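Local coordinates for protein KLLA0C04147p (Kluyveromyces lactis, PDB 5H2D) that binds ergosterol in the pocket of its C-terminal OSBP-related lipid-binding domain and probably transfers sterols between membranes, at residues E378-Q381 and R382-R385. Numbering follows the deposited sequence.
Sequences EERQ and RSVR. With SO4 (sulfate ion), chain E.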
ATOM      1  N   GLU A 378      19.441  -3.814 -14.167  1.00 12.26           N
ATOM      2  CA  GLU A 378      19.833  -4.742 -13.108  1.00 14.89           C
ATOM      3  C   GLU A 378      21.340  -4.970 -13.097  1.00 16.01           C
ATOM      4  O   GLU A 378      21.938  -5.106 -12.021  1.00 15.53           O
ATOM      5  CB  GLU A 378      19.070  -6.062 -13.236  1.00 16.56           C
ATOM      6  CG  GLU A 378      17.613  -5.919 -12.782  1.00 15.33           C
ATOM      7  CD  GLU A 378      16.827  -7.213 -12.883  1.00 22.32           C
ATOM      8  OE1 GLU A 378      17.357  -8.201 -13.427  1.00 22.02           O
ATOM      9  OE2 GLU A 378      15.660  -7.240 -12.425  1.00 22.46           O
ATOM     10  N   GLU A 379      21.974  -5.013 -14.272  1.00 15.35           N
ATOM     11  CA  GLU A 379      23.429  -5.163 -14.304  1.00 17.03           C
ATOM     12  C   GLU A 379      24.115  -3.959 -13.679  1.00 20.15           C
ATOM     13  O   GLU A 379      25.066  -4.108 -12.898  1.00 19.46           O
ATOM     14  CB  GLU A 379      23.908  -5.374 -15.745  1.00 20.16           C
ATOM     15  CG  GLU A 379      25.370  -5.002 -15.992  1.00 26.97           C
ATOM     16  CD  GLU A 379      25.553  -3.528 -16.379  1.00 34.15           C
ATOM     17  OE1 GLU A 379      24.570  -2.883 -16.834  1.00 35.22           O
ATOM     18  OE2 GLU A 379      26.684  -3.009 -16.226  1.00 38.64           O
ATOM     19  N   ARG A 380      23.641  -2.755 -13.996  1.00 18.10           N
ATOM     20  CA  ARG A 380      24.262  -1.563 -13.427  1.00 19.97           C
ATOM     21  C   ARG A 380      24.124  -1.543 -11.914  1.00 20.71           C
ATOM     22  O   ARG A 380      25.071  -1.192 -11.202  1.00 19.47           O
ATOM     23  CB  ARG A 380      23.665  -0.294 -14.034  1.00 22.77           C
ATOM     24  CG  ARG A 380      24.295   0.968 -13.470  1.00 27.71           C
ATOM     25  CD  ARG A 380      24.363   2.065 -14.507  1.00 34.48           C
ATOM     26  NE  ARG A 380      23.105   2.786 -14.616  1.00 36.75           N
ATOM     27  CZ  ARG A 380      22.974   4.096 -14.437  1.00 32.56           C
ATOM     28  NH1 ARG A 380      24.029   4.846 -14.151  1.00 34.93           N
ATOM     29  NH2 ARG A 380      21.783   4.657 -14.557  1.00 30.07           N
ATOM     30  N   GLN A 381      22.949  -1.923 -11.405  1.00 14.48           N
ATOM     31  CA  GLN A 381      22.743  -2.004  -9.964  1.00 16.70           C
ATOM     32  C   GLN A 381      23.752  -2.942  -9.319  1.00 19.97           C
ATOM     33  O   GLN A 381      24.356  -2.615  -8.290  1.00 19.50           O
ATOM     34  CB  GLN A 381      21.314  -2.469  -9.679  1.00 16.80           C
ATOM     35  CG  GLN A 381      21.031  -2.798  -8.228  1.00 17.30           C
ATOM     36  CD  GLN A 381      19.553  -2.846  -7.962  1.00 19.31           C
ATOM     37  OE1 GLN A 381      18.964  -1.849  -7.541  1.00 20.08           O
ATOM     38  NE2 GLN A 381      18.927  -3.987  -8.253  1.00 16.11           N
ATOM     39  N   ARG A 382      23.949  -4.122  -9.914  1.00 18.28           N
ATOM     40  CA  ARG A 382      24.894  -5.075  -9.345  1.00 19.29           C
ATOM     41  C   ARG A 382      26.313  -4.526  -9.390  1.00 19.49           C
ATOM     42  O   ARG A 382      27.081  -4.688  -8.433  1.00 20.85           O
ATOM     43  CB  ARG A 382      24.803  -6.413 -10.086  1.00 23.85           C
ATOM     44  CG  ARG A 382      25.886  -7.410  -9.689  1.00 30.61           C
ATOM     45  CD  ARG A 382      25.818  -8.679 -10.527  1.00 36.74           C
ATOM     46  NE  ARG A 382      26.925  -9.587 -10.223  1.00 42.76           N
ATOM     47  CZ  ARG A 382      28.167  -9.438 -10.680  1.00 43.19           C
ATOM     48  NH1 ARG A 382      28.475  -8.412 -11.462  1.00 42.40           N
ATOM     49  NH2 ARG A 382      29.108 -10.314 -10.351  1.00 47.19           N
ATOM     50  N   SER A 383      26.680  -3.860 -10.488  1.00 18.27           N
ATOM     51  CA  SER A 383      28.051  -3.365 -10.596  1.00 23.29           C
ATOM     52  C   SER A 383      28.308  -2.245  -9.596  1.00 24.18           C
ATOM     53  O   SER A 383      29.400  -2.159  -9.021  1.00 21.80           O
ATOM     54  CB  SER A 383      28.345  -2.902 -12.022  1.00 23.48           C
ATOM     55  OG  SER A 383      27.619  -1.735 -12.351  1.00 31.97           O
ATOM     56  N   VAL A 384      27.311  -1.390  -9.363  1.00 20.17           N
ATOM     57  CA  VAL A 384      27.457  -0.326  -8.370  1.00 19.53           C
ATOM     58  C   VAL A 384      27.606  -0.915  -6.971  1.00 23.40           C
ATOM     59  O   VAL A 384      28.407  -0.431  -6.162  1.00 23.01           O
ATOM     60  CB  VAL A 384      26.271   0.653  -8.463  1.00 21.79           C
ATOM     61  CG1 VAL A 384      26.282   1.615  -7.297  1.00 29.32           C
ATOM     62  CG2 VAL A 384      26.330   1.420  -9.779  1.00 23.57           C
ATOM     63  N   ARG A 385      26.842  -1.967  -6.657  1.00 20.52           N
ATOM     64  CA  ARG A 385      27.001  -2.630  -5.367  1.00 21.03           C
ATOM     65  C   ARG A 385      28.405  -3.205  -5.213  1.00 25.73           C
ATOM     66  O   ARG A 385      29.019  -3.078  -4.147  1.00 25.12           O
ATOM     67  CB  ARG A 385      25.958  -3.733  -5.190  1.00 21.67           C
ATOM     68  CG  ARG A 385      26.199  -4.593  -3.953  1.00 27.35           C
ATOM     69  CD  ARG A 385      25.221  -5.749  -3.867  1.00 29.55           C
ATOM     70  NE  ARG A 385      25.298  -6.612  -5.042  1.00 29.13           N
ATOM     71  CZ  ARG A 385      26.164  -7.611  -5.191  1.00 37.25           C
ATOM     72  NH1 ARG A 385      27.041  -7.888  -4.236  1.00 40.85           N
ATOM     73  NH2 ARG A 385      26.148  -8.339  -6.299  1.00 37.60           N
TER
HETATM   74  S   SO4 E1304      28.428 -11.335  -6.826  1.00 56.46           S
HETATM   75  O1  SO4 E1304      29.281 -10.921  -7.941  1.00 52.49           O
HETATM   76  O2  SO4 E1304      27.189 -10.561  -6.847  1.00 52.36           O
HETATM   77  O3  SO4 E1304      28.113 -12.758  -6.941  1.00 54.83           O
HETATM   78  O4  SO4 E1304      29.129 -11.098  -5.566  1.00 56.92           O
HETATM   79  O   HOH W   1      27.143  -6.241 -13.034  1.00 34.16           O
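R382 N donates to E378 O, the first of four successive i to i+4 bonds that make this surface turn of helix 367-390, in the sterol-binding domain, regular alpha-helix. The R382 chain runs extended from CG to NE. NH1 meets, in the plane of the guanidinium, a water at 3.0 Å that in turn donates to E379 O, while NH2 also lies against O1 of a sulfate, probably from the crystallisation liquor, a contact too short and bent to weigh. The backbone N of S383 donates to E379 O, and OG, swung back between N and the carbonyl carbon (chi1 69°), donates to R380 O at 2.8 Å. Without the hydroxyl, as with an alanine here, R380 O is likely to lose its second donor and keep the bond from V384 N. That V384 bond is 2.9 Å long, and CG2 of the valine also touches R380 O. Q381 OE1 accepts from L125 N, tying the helix to that loop, whereas R380 NH2 forms a salt bridge with D433 and also donates to F435 O. R385 N closes the series on Q381 O, and its side chain, bent at chi3 (59°), brings NH2 to 2.5 Å from sulfate O2.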